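Long-range contacts in neutral ceramidase (Pseudomonas aeruginosa, PDB 2ZWS), which hydrolyses the N-acyl linkage of ceramides to sphingosine and free fatty acid, also runs the reverse synthesis, and carries one zinc ion per subunit: residues 58-64 against 92-98; 65-71 against 441-445; 558-564 against 574-579; 540-546 against 614-618. All coordinates share one frame; numbering follows the deposited sequence.

Contact 1: residues 58-64 against 92-98; sequences YVNTDLG and MLAATHT. With ZN (zinc ion), chain B; FMT (formic acid), chain E.
Tyr-58 and Met-92 project to the same side of two neighbouring parallel strands, 58-61 and 92-95. The thioether arrives at the edge of the phenol: Met-92 SD lies 3.8 Å from Tyr-58 CD2 and in the ring plane, a Met-aromatic contact. Tyr-58 OH passes near the Ala-94 methyl and hydrogen-bonds Asn-439. On the other face of the sheet, Val-59 and Leu-93 run side by side in the same direction, with Val-59 CB 3.8 Å from Leu-93 CD2.

Ala-94 O is gripped twice by one residue. Thr-61 N and Thr-61 OG1 reach it from opposite faces of the carbonyl plane, and the hydroxyl bond, OG1 to O, measures 2.9 Å. A chi1 of 63° makes this possible by setting OG1 between the backbone N and C of Thr-61. Asn-60, inferred to bind substrate, crosses Thr-96 at about a right angle, ND2 lying 3.5 Å from Thr-96 CG2 and donating to a formic acid probably left from crystallisation. A water accepts from Thr-96 OG1 and donates to Asp-62 OD1, while Asp-62 OD2 turns to Arg-43 and Trp-41.

Beyond the strands, His-97 ND1 donates to a lone pair of Gly-64 O at 2.8 Å (N-H...O 163°), with the acceptor near the ring plane. This second-shell bond fixes the ring's rotation while NE2 binds zinc at 2.2 Å. His-204, Glu-411, Tyr-448 and a water also bind the metal. The whole is a beta-alpha-beta unit, strands 55-61 and 91-95 joined through helix 68-81, with a zinc ligand just past the C-terminal end of its second strand.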
# COMPACT_ATOMS: atom_id res chain seq x y z
N TYR A 58 -6.38 9.31 9.20
CA TYR A 58 -5.62 8.96 8.01
C TYR A 58 -5.01 7.57 8.22
O TYR A 58 -4.44 7.30 9.28
CB TYR A 58 -4.49 10.00 7.80
CG TYR A 58 -3.50 9.61 6.75
CD1 TYR A 58 -2.33 8.90 7.08
CD2 TYR A 58 -3.74 9.93 5.42
CE1 TYR A 58 -1.42 8.52 6.11
CE2 TYR A 58 -2.82 9.57 4.42
CZ TYR A 58 -1.68 8.86 4.77
OH TYR A 58 -0.78 8.50 3.79
N VAL A 59 -5.24 6.68 7.26
CA VAL A 59 -4.69 5.33 7.35
C VAL A 59 -3.83 5.05 6.13
O VAL A 59 -4.29 5.23 4.99
CB VAL A 59 -5.82 4.21 7.46
CG1 VAL A 59 -5.19 2.85 7.67
CG2 VAL A 59 -6.83 4.53 8.60
N ASN A 60 -2.56 4.69 6.35
CA ASN A 60 -1.73 4.26 5.23
C ASN A 60 -1.55 2.74 5.29
O ASN A 60 -1.34 2.18 6.37
CB ASN A 60 -0.36 4.97 5.22
CG ASN A 60 0.35 4.87 3.87
OD1 ASN A 60 -0.23 5.14 2.81
ND2 ASN A 60 1.61 4.53 3.93
N THR A 61 -1.70 2.07 4.15
CA THR A 61 -1.74 0.62 4.09
C THR A 61 -0.61 0.04 3.21
O THR A 61 -0.28 0.60 2.13
CB THR A 61 -3.11 0.12 3.54
OG1 THR A 61 -3.28 0.58 2.18
CG2 THR A 61 -4.29 0.59 4.46
N ASP A 62 -0.06 -1.08 3.66
CA ASP A 62 0.95 -1.81 2.90
C ASP A 62 0.30 -2.65 1.76
O ASP A 62 0.37 -3.89 1.78
CB ASP A 62 1.78 -2.72 3.82
CG ASP A 62 2.69 -1.97 4.79
OD1 ASP A 62 3.36 -0.99 4.39
OD2 ASP A 62 2.80 -2.42 5.96
N LEU A 63 -0.30 -1.96 0.80
CA LEU A 63 -1.06 -2.58 -0.29
C LEU A 63 -0.65 -1.95 -1.61
O LEU A 63 -0.12 -0.83 -1.64
CB LEU A 63 -2.57 -2.35 -0.11
CG LEU A 63 -3.16 -2.95 1.17
CD1 LEU A 63 -4.58 -2.52 1.36
CD2 LEU A 63 -3.06 -4.48 1.11
N GLY A 64 -0.96 -2.61 -2.73
CA GLY A 64 -0.73 -2.03 -4.05
C GLY A 64 -1.58 -0.80 -4.25
O GLY A 64 -1.15 0.18 -4.87
N MET A 92 -9.46 9.00 5.57
CA MET A 92 -8.68 8.89 4.33
C MET A 92 -7.88 7.61 4.37
O MET A 92 -7.17 7.36 5.33
CB MET A 92 -7.71 10.09 4.16
CG MET A 92 -6.96 10.08 2.85
SD MET A 92 -5.85 11.49 2.64
CE MET A 92 -7.03 12.86 2.61
N LEU A 93 -8.00 6.82 3.30
CA LEU A 93 -7.26 5.55 3.20
C LEU A 93 -6.29 5.66 2.05
O LEU A 93 -6.69 6.07 0.97
CB LEU A 93 -8.24 4.39 2.92
CG LEU A 93 -9.43 4.21 3.86
CD1 LEU A 93 -10.23 2.98 3.42
CD2 LEU A 93 -9.02 4.07 5.33
N ALA A 94 -5.02 5.35 2.26
CA ALA A 94 -4.02 5.44 1.20
C ALA A 94 -3.15 4.21 1.21
O ALA A 94 -3.15 3.43 2.18
CB ALA A 94 -3.21 6.69 1.38
N ALA A 95 -2.43 3.98 0.12
CA ALA A 95 -1.59 2.79 -0.00
C ALA A 95 -0.15 3.16 -0.37
O ALA A 95 0.10 4.19 -1.04
CB ALA A 95 -2.17 1.92 -1.10
N THR A 96 0.76 2.27 0.00
CA THR A 96 2.18 2.45 -0.28
C THR A 96 2.54 2.04 -1.72
O THR A 96 3.65 2.36 -2.21
CB THR A 96 3.04 1.53 0.61
OG1 THR A 96 2.67 0.17 0.35
CG2 THR A 96 2.93 1.91 2.09
N HIS A 97 1.65 1.27 -2.37
CA HIS A 97 1.88 0.78 -3.75
C HIS A 97 2.95 -0.31 -3.81
O HIS A 97 3.64 -0.48 -4.82
CB HIS A 97 2.18 1.93 -4.70
CG HIS A 97 1.95 1.63 -6.14
ND1 HIS A 97 0.88 0.89 -6.59
CD2 HIS A 97 2.60 2.08 -7.25
CE1 HIS A 97 0.91 0.85 -7.92
NE2 HIS A 97 1.94 1.58 -8.34
N THR A 98 3.08 -1.08 -2.74
CA THR A 98 3.87 -2.31 -2.83
C THR A 98 3.29 -3.23 -3.90
O THR A 98 2.05 -3.36 -4.01
CB THR A 98 3.96 -3.08 -1.48
OG1 THR A 98 4.60 -4.34 -1.68
CG2 THR A 98 2.58 -3.31 -0.86
ZN ZN B . 2.26 2.08 -10.43
C FMT E . 4.40 2.55 5.35
O1 FMT E . 4.85 1.38 5.12
O2 FMT E . 3.24 2.97 5.64
O HOH W 1 0.32 6.49 0.39
O HOH W 2 4.11 -1.42 1.93
O HOH W 3 2.41 0.01 -10.85

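Contact 2: residues 65-71 against 441-445; sequences MIFQAVH and YANAY. With FMT (formic acid), chain D.
Phe-67 and Ala-444 bring their CA atoms to 4.3 Å, yet no direct hydrogen bond joins the two segments. Both are loops at this point: Phe-67 is the N-cap of helix 68-81, and segment 441-445 is irregular. Bound molecules bridge the backbones instead. O1 of a formic acid molecule, probably from the crystallisation liquor, accepts from Gln-68 N, in the first turn of the helix, at 2.8 Å and from Tyr-445 N at 2.9 Å; Ser-106 holds it further. One water links Ile-66 N to Ala-444 O, and a second accepts from Gln-68 NE2 and donates to Asn-443 O.

Met-65 folds over Tyr-445. Its CE sits above the centre of the ring, 3.7 Å from the Tyr-445 centroid and 13° off the normal, a CH-pi contact, with SD higher over the same face. The bend at chi2 (-81°) and the next torsion curl the chain back to place the methyl there. Phe-67 runs alongside Tyr-445, CD2 lying 3.8 Å from Tyr-445 CB. At the helix end of the contact, Asn-443 CB lies over one face of the His-71 ring, 4.2 Å from its centroid.

Tyr-445 OH and Tyr-441 OH each hydrogen-bond a different carboxylate oxygen of the zinc ligand Glu-411, so both tyrosines serve as its second shell. With Gln-68 and Tyr-445 inferred to bind substrate, the junction occupied by formic acid is consistent with part of the substrate pocket beside the zinc site.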
# COMPACT_ATOMS: atom_id res chain seq x y z
N MET A 65 -2.80 -0.83 -3.70
CA MET A 65 -3.70 0.30 -3.83
C MET A 65 -4.86 0.13 -2.87
O MET A 65 -5.01 -0.94 -2.25
CB MET A 65 -4.18 0.47 -5.27
CG MET A 65 -4.62 -0.78 -5.92
SD MET A 65 -3.34 -1.91 -6.62
CE MET A 65 -2.61 -0.99 -7.96
N ILE A 66 -5.65 1.18 -2.70
CA ILE A 66 -6.87 0.97 -1.92
C ILE A 66 -8.07 1.15 -2.83
O ILE A 66 -8.46 2.21 -3.27
CB ILE A 66 -6.99 1.78 -0.61
CG1 ILE A 66 -6.89 3.25 -0.93
CG2 ILE A 66 -5.94 1.33 0.42
CD1 ILE A 66 -5.54 3.68 -0.91
N PHE A 67 -8.63 0.00 -3.13
CA PHE A 67 -9.70 -0.04 -4.11
C PHE A 67 -11.01 0.49 -3.54
O PHE A 67 -11.24 0.42 -2.33
CB PHE A 67 -9.90 -1.47 -4.59
CG PHE A 67 -8.74 -2.01 -5.41
CD1 PHE A 67 -8.02 -3.11 -4.93
CD2 PHE A 67 -8.37 -1.43 -6.63
CE1 PHE A 67 -6.99 -3.67 -5.64
CE2 PHE A 67 -7.30 -1.98 -7.39
CZ PHE A 67 -6.62 -3.12 -6.88
N GLN A 68 -11.87 0.99 -4.42
CA GLN A 68 -13.18 1.47 -4.01
C GLN A 68 -13.95 0.47 -3.14
O GLN A 68 -14.57 0.86 -2.14
CB GLN A 68 -13.99 1.89 -5.23
CG GLN A 68 -15.32 2.47 -4.88
CD GLN A 68 -15.76 3.45 -5.94
OE1 GLN A 68 -16.41 3.08 -6.94
NE2 GLN A 68 -15.34 4.71 -5.78
N ALA A 69 -13.88 -0.81 -3.48
CA ALA A 69 -14.60 -1.82 -2.68
C ALA A 69 -14.19 -1.86 -1.18
O ALA A 69 -15.02 -2.05 -0.28
CB ALA A 69 -14.41 -3.20 -3.32
N VAL A 70 -12.88 -1.70 -0.94
CA VAL A 70 -12.33 -1.63 0.41
C VAL A 70 -12.83 -0.35 1.07
O VAL A 70 -13.31 -0.40 2.20
CB VAL A 70 -10.79 -1.70 0.34
CG1 VAL A 70 -10.16 -1.43 1.72
CG2 VAL A 70 -10.35 -3.07 -0.22
N HIS A 71 -12.68 0.80 0.40
CA HIS A 71 -13.13 2.07 0.96
C HIS A 71 -14.60 2.01 1.39
O HIS A 71 -14.94 2.35 2.54
CB HIS A 71 -12.90 3.15 -0.10
CG HIS A 71 -13.36 4.51 0.30
ND1 HIS A 71 -14.38 5.15 -0.36
CD2 HIS A 71 -12.91 5.38 1.24
CE1 HIS A 71 -14.56 6.35 0.17
NE2 HIS A 71 -13.68 6.51 1.14
N TYR A 441 -2.87 7.36 -4.74
CA TYR A 441 -3.22 6.01 -4.25
C TYR A 441 -4.16 6.06 -3.05
O TYR A 441 -4.08 5.21 -2.16
CB TYR A 441 -1.97 5.20 -3.86
CG TYR A 441 -0.89 5.21 -4.92
CD1 TYR A 441 -0.89 4.26 -5.94
CD2 TYR A 441 0.11 6.19 -4.91
CE1 TYR A 441 0.12 4.27 -6.94
CE2 TYR A 441 1.11 6.22 -5.89
CZ TYR A 441 1.10 5.27 -6.90
OH TYR A 441 2.09 5.34 -7.84
N ALA A 442 -5.08 7.03 -3.03
CA ALA A 442 -6.00 7.17 -1.88
C ALA A 442 -7.47 6.91 -2.25
O ALA A 442 -7.96 7.44 -3.27
CB ALA A 442 -5.88 8.56 -1.24
N ASN A 443 -8.14 6.11 -1.42
CA ASN A 443 -9.59 5.90 -1.44
C ASN A 443 -10.18 5.09 -2.60
O ASN A 443 -11.25 4.50 -2.43
CB ASN A 443 -10.37 7.21 -1.26
CG ASN A 443 -10.04 7.93 0.05
OD1 ASN A 443 -9.99 9.18 0.07
ND2 ASN A 443 -9.88 7.18 1.12
N ALA A 444 -9.52 5.09 -3.76
CA ALA A 444 -9.88 4.20 -4.88
C ALA A 444 -8.66 4.09 -5.76
O ALA A 444 -7.63 4.71 -5.46
CB ALA A 444 -11.08 4.74 -5.66
N TYR A 445 -8.78 3.32 -6.83
CA TYR A 445 -7.67 3.24 -7.78
C TYR A 445 -8.20 3.30 -9.19
O TYR A 445 -8.98 2.45 -9.60
CB TYR A 445 -6.88 1.96 -7.55
CG TYR A 445 -5.70 1.86 -8.47
CD1 TYR A 445 -4.51 2.56 -8.21
CD2 TYR A 445 -5.79 1.11 -9.64
CE1 TYR A 445 -3.42 2.49 -9.11
CE2 TYR A 445 -4.72 1.00 -10.51
CZ TYR A 445 -3.54 1.70 -10.26
OH TYR A 445 -2.49 1.61 -11.13
C FMT D . -10.98 0.49 -7.82
O1 FMT D . -10.90 1.42 -6.97
O2 FMT D . -11.52 -0.61 -7.60
O HOH W 4 -5.38 3.55 -4.30
O HOH W 5 -13.86 4.92 -3.10

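Contact 3: residues 558-564 against 574-579; sequences TFLEVVN and VTVATD. Unlike the reference sequence in segment 574-579: Val-574 (reference Glu).
Thr-558 OG1 is gripped from two sides: it accepts from Asp-579 N at 2.9 Å and donates to Leu-560 O at 2.6 Å. With chi1 at -175° the hydroxyl lies opposite the backbone N and swings toward segment 574-579, so a single oxygen ties Asp-579 N to the Leu-560 carbonyl. The Asp-579 side chain slides past in the opposite direction and returns the grip, its OD2 accepting from Phe-559 N at 2.8 Å. That N-H points almost straight at the oxygen (168°) but meets it from well above the carboxylate plane, 51° out of it. The other oxygen, OD1, forms a salt bridge with Arg-39.

Farther along the antiparallel hairpin a second acceptor is shared. Val-562 O takes Val-576 N at 2.8 Å and Ala-577 N weakly at 3.5 Å, while Val-562 N donates to Ala-577 O. Val-576 and Ala-577 thus both face Val-562, a classic beta bulge that shifts the register by one. Asn-564 and Val-574, a hydrogen-bonded pair with bonds in both directions, restore regular pairing beyond it.

The bulge splits the two methyls of Val-562 between two partners: CG1 meets Val-576 CG2 obliquely at 3.8 Å, and CG2 meets Ala-577 CB at the same distance. Trp-602 of the facing sheet also packs on Val-562.

Asp-579 belongs to the magnesium site, but its side chain lies about 5 Å from the ion. The carboxylate, engaged by Phe-559 N, Arg-39 and others, therefore probably anchors this corner, consistent with coordination through the backbone; the neighbouring arginine would be expected to keep it ionised.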
# COMPACT_ATOMS: atom_id res chain seq x y z
N THR A 558 1.37 -15.56 13.87
CA THR A 558 2.56 -15.82 13.09
C THR A 558 2.66 -17.27 12.64
O THR A 558 2.15 -18.18 13.27
CB THR A 558 3.85 -15.44 13.90
OG1 THR A 558 5.03 -15.59 13.10
CG2 THR A 558 3.95 -16.25 15.22
N PHE A 559 3.32 -17.48 11.52
CA PHE A 559 3.65 -18.84 11.07
C PHE A 559 4.92 -19.38 11.70
O PHE A 559 5.24 -20.57 11.54
CB PHE A 559 3.78 -18.88 9.54
CG PHE A 559 2.46 -18.74 8.83
CD1 PHE A 559 1.60 -19.84 8.72
CD2 PHE A 559 2.04 -17.51 8.31
CE1 PHE A 559 0.37 -19.73 8.08
CE2 PHE A 559 0.81 -17.39 7.66
CZ PHE A 559 -0.04 -18.50 7.56
N LEU A 560 5.66 -18.52 12.40
CA LEU A 560 6.95 -18.91 12.92
C LEU A 560 7.36 -18.04 14.09
O LEU A 560 7.01 -16.87 14.19
CB LEU A 560 8.03 -18.84 11.83
CG LEU A 560 8.53 -17.46 11.39
CD1 LEU A 560 9.76 -16.98 12.21
CD2 LEU A 560 8.78 -17.40 9.88
N GLU A 561 8.17 -18.63 14.95
CA GLU A 561 8.79 -17.92 16.06
C GLU A 561 10.22 -18.41 16.16
O GLU A 561 10.47 -19.61 16.04
CB GLU A 561 8.03 -18.22 17.36
CG GLU A 561 6.73 -17.44 17.51
CD GLU A 561 5.87 -17.86 18.72
OE1 GLU A 561 6.19 -18.88 19.37
OE2 GLU A 561 4.87 -17.16 18.98
N VAL A 562 11.16 -17.48 16.35
CA VAL A 562 12.52 -17.80 16.79
C VAL A 562 12.53 -17.58 18.28
O VAL A 562 12.23 -16.47 18.74
CB VAL A 562 13.60 -16.92 16.14
CG1 VAL A 562 14.97 -17.38 16.56
CG2 VAL A 562 13.50 -17.00 14.62
N VAL A 563 12.87 -18.64 19.02
CA VAL A 563 12.74 -18.65 20.47
C VAL A 563 14.11 -18.78 21.13
O VAL A 563 14.87 -19.71 20.83
CB VAL A 563 11.80 -19.78 20.94
CG1 VAL A 563 11.63 -19.74 22.48
CG2 VAL A 563 10.43 -19.68 20.29
N ASN A 564 14.40 -17.84 22.03
CA ASN A 564 15.63 -17.80 22.84
C ASN A 564 15.36 -18.52 24.17
O ASN A 564 14.40 -18.18 24.87
CB ASN A 564 16.00 -16.33 23.08
CG ASN A 564 17.31 -16.14 23.85
OD1 ASN A 564 18.14 -17.05 23.97
ND2 ASN A 564 17.52 -14.93 24.35
N VAL A 574 11.82 -16.94 25.32
CA VAL A 574 11.45 -15.58 24.88
C VAL A 574 11.55 -15.51 23.36
O VAL A 574 12.59 -15.83 22.77
CB VAL A 574 12.35 -14.48 25.52
CG1 VAL A 574 12.14 -13.12 24.82
CG2 VAL A 574 12.07 -14.36 27.01
N THR A 575 10.47 -15.09 22.73
CA THR A 575 10.47 -14.97 21.27
C THR A 575 11.26 -13.73 20.88
O THR A 575 11.08 -12.64 21.44
CB THR A 575 9.04 -15.04 20.62
OG1 THR A 575 9.07 -14.53 19.28
CG2 THR A 575 8.01 -14.28 21.43
N VAL A 576 12.20 -13.93 19.97
CA VAL A 576 13.06 -12.85 19.47
C VAL A 576 12.79 -12.49 18.01
O VAL A 576 13.28 -11.47 17.52
CB VAL A 576 14.58 -13.14 19.64
CG1 VAL A 576 14.97 -13.31 21.13
CG2 VAL A 576 15.02 -14.34 18.78
N ALA A 577 12.01 -13.32 17.32
CA ALA A 577 11.61 -12.99 15.95
C ALA A 577 10.33 -13.72 15.56
O ALA A 577 10.07 -14.83 16.02
CB ALA A 577 12.73 -13.28 14.97
N THR A 578 9.55 -13.07 14.70
CA THR A 578 8.27 -13.55 14.25
C THR A 578 8.30 -13.56 12.70
O THR A 578 9.32 -13.16 12.12
CB THR A 578 7.21 -12.60 14.87
OG1 THR A 578 6.85 -13.10 16.17
CG2 THR A 578 5.99 -12.46 14.04
N ASP A 579 7.21 -13.96 12.04
CA ASP A 579 7.21 -13.92 10.57
C ASP A 579 7.21 -12.49 10.00
O ASP A 579 7.47 -12.31 8.82
CB ASP A 579 6.13 -14.82 9.92
CG ASP A 579 4.69 -14.36 10.18
OD1 ASP A 579 4.47 -13.16 10.54
OD2 ASP A 579 3.77 -15.18 9.93
O HOH W 6 4.82 -14.60 18.33

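Contact 4: residues 540-546 against 614-618; sequences VTVAFVT and YIRHY
Phe-544 and His-617 make the principal aromatic contact between these strands. His-617 CB stands over the centre of the Phe-544 ring, 3.5 Å from its centroid and 10° off the normal, so the interaction is a CH-pi contact with the methylene. The two side chains slide past each other in opposite directions, coming from facing strands. The imidazole itself lies to one side: the ring centroids of Phe-544 and His-617 are 5.2 Å apart and the planes are inclined at 36°, which is neither a stack nor an edge-to-face pair. A chi1 of 168° on His-617 carries its ring past the phenyl toward Thr-546.

Aliphatic packing continues along the strands. Ile-615 covers two valines: its CD1 reaches both Val-540 CG1 and Val-542 CG2 at 3.9 Å, while its CG2 also touches Val-542 CG2, again at 3.9 Å. Ile-615 CG2 also lies near the Phe-544 ring, 4.3 Å from CE2.

Few polar groups take part. Ile-615 O lies at the edge of the Phe-544 ring, close to its plane and 3.7 Å from CZ. His-617 ND1 is hydrogen-bonded to Phe-559 O, which satisfies that nitrogen within the buried interior.

The strand axes approach no nearer than 8.5 Å, and no clear hydrogen bond crosses between the segments. Strands 539-545 and 611-622 therefore face each other from different sheets, as in a beta-sandwich. With Ile-600 and Ala-598 packing alongside, the chemistry implies that this interior is joined chiefly by apolar and ring-face contacts, its buried histidine tied to a backbone carbonyl.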
# COMPACT_ATOMS: atom_id res chain seq x y z
N VAL A 540 20.04 -19.63 9.29
CA VAL A 540 19.48 -20.90 9.78
C VAL A 540 18.28 -21.26 8.89
O VAL A 540 17.39 -20.43 8.70
CB VAL A 540 18.98 -20.77 11.25
CG1 VAL A 540 18.39 -22.10 11.79
CG2 VAL A 540 20.11 -20.29 12.16
N THR A 541 18.27 -22.47 8.32
CA THR A 541 17.11 -22.93 7.53
C THR A 541 16.60 -24.26 8.08
O THR A 541 17.36 -25.23 8.27
CB THR A 541 17.37 -23.01 5.99
OG1 THR A 541 16.15 -23.31 5.27
CG2 THR A 541 18.38 -24.06 5.66
N VAL A 542 15.31 -24.27 8.38
CA VAL A 542 14.63 -25.45 8.87
C VAL A 542 13.33 -25.67 8.08
O VAL A 542 12.92 -24.80 7.30
CB VAL A 542 14.30 -25.34 10.38
CG1 VAL A 542 15.58 -25.12 11.21
CG2 VAL A 542 13.25 -24.24 10.65
N ALA A 543 12.67 -26.81 8.30
CA ALA A 543 11.47 -27.09 7.51
C ALA A 543 10.58 -28.06 8.25
O ALA A 543 11.09 -28.96 8.94
CB ALA A 543 11.81 -27.65 6.13
N PHE A 544 9.27 -27.91 8.04
CA PHE A 544 8.23 -28.70 8.74
C PHE A 544 7.17 -29.20 7.77
O PHE A 544 6.88 -28.54 6.77
CB PHE A 544 7.45 -27.80 9.71
CG PHE A 544 8.28 -27.20 10.81
CD1 PHE A 544 8.30 -27.76 12.08
CD2 PHE A 544 9.03 -26.04 10.57
CE1 PHE A 544 9.03 -27.17 13.09
CE2 PHE A 544 9.79 -25.47 11.57
CZ PHE A 544 9.77 -26.03 12.85
N VAL A 545 6.57 -30.36 8.07
CA VAL A 545 5.34 -30.82 7.39
C VAL A 545 4.25 -29.83 7.77
O VAL A 545 4.07 -29.54 8.95
CB VAL A 545 4.96 -32.24 7.88
CG1 VAL A 545 3.65 -32.69 7.29
CG2 VAL A 545 6.07 -33.24 7.57
N THR A 546 3.51 -29.30 6.80
CA THR A 546 2.53 -28.26 7.11
C THR A 546 1.19 -28.47 6.41
O THR A 546 0.97 -29.50 5.76
CB THR A 546 3.08 -26.86 6.74
OG1 THR A 546 4.45 -26.78 7.10
CG2 THR A 546 2.31 -25.80 7.51
N TYR A 614 15.58 -22.10 19.39
CA TYR A 614 14.93 -23.05 18.49
C TYR A 614 13.88 -22.34 17.66
O TYR A 614 13.58 -21.17 17.91
CB TYR A 614 14.33 -24.23 19.26
CG TYR A 614 13.17 -23.91 20.19
CD1 TYR A 614 13.40 -23.60 21.55
CD2 TYR A 614 11.86 -23.96 19.74
CE1 TYR A 614 12.33 -23.34 22.40
CE2 TYR A 614 10.80 -23.72 20.60
CZ TYR A 614 11.04 -23.40 21.92
OH TYR A 614 9.98 -23.16 22.76
N ILE A 615 13.33 -23.02 16.67
CA ILE A 615 12.31 -22.42 15.81
C ILE A 615 11.00 -23.19 15.95
O ILE A 615 10.98 -24.42 15.90
CB ILE A 615 12.81 -22.33 14.33
CG1 ILE A 615 13.96 -21.32 14.21
CG2 ILE A 615 11.65 -21.98 13.37
CD1 ILE A 615 14.69 -21.32 12.88
N ARG A 616 9.91 -22.46 16.18
CA ARG A 616 8.58 -23.03 16.24
C ARG A 616 7.77 -22.64 15.00
O ARG A 616 7.81 -21.47 14.54
CB ARG A 616 7.88 -22.56 17.52
CG ARG A 616 6.54 -23.18 17.78
CD ARG A 616 6.12 -22.99 19.23
NE ARG A 616 4.77 -23.52 19.44
CZ ARG A 616 4.15 -23.54 20.61
NH1 ARG A 616 2.92 -24.03 20.70
NH2 ARG A 616 4.75 -23.04 21.68
N HIS A 617 7.01 -23.60 14.47
CA HIS A 617 6.11 -23.37 13.36
C HIS A 617 4.66 -23.52 13.79
O HIS A 617 4.32 -24.44 14.54
CB HIS A 617 6.42 -24.33 12.19
CG HIS A 617 5.39 -24.35 11.12
ND1 HIS A 617 4.97 -23.21 10.44
CD2 HIS A 617 4.73 -25.39 10.54
CE1 HIS A 617 4.07 -23.56 9.53
NE2 HIS A 617 3.90 -24.87 9.59
N TYR A 618 3.81 -22.60 13.34
CA TYR A 618 2.36 -22.69 13.51
C TYR A 618 1.71 -22.67 12.14
O TYR A 618 2.08 -21.84 11.31
CB TYR A 618 1.84 -21.47 14.28
CG TYR A 618 2.43 -21.23 15.64
CD1 TYR A 618 1.74 -21.64 16.78
CD2 TYR A 618 3.64 -20.57 15.81
CE1 TYR A 618 2.24 -21.39 18.04
CE2 TYR A 618 4.16 -20.32 17.07
CZ TYR A 618 3.45 -20.75 18.19
OH TYR A 618 3.93 -20.50 19.47

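How the contacts relate
Contacts 1 and 2 form one cluster and contacts 3 and 4 another, with contacts 1 and 3 about 27 Å apart between centres. In the N-terminal region, which holds the zinc, strand 55-61, helix 68-81 and strand 91-95 supply both segments of contact 1 and the first of contact 2, while 441-445 returns from far downstream beside 92-98. Their centres are about 9 Å apart, and both reach the zinc site at one end. In the C-terminal beta-sandwich, contact 3 is nested in the loop closed by contact 4, about 10 Å away between centres, and strands 560-566 and 611-622 are sheet neighbours. Magnesium, bound by His-37, Asp-579, Asp-581 and Thr-584, sits where the two regions meet.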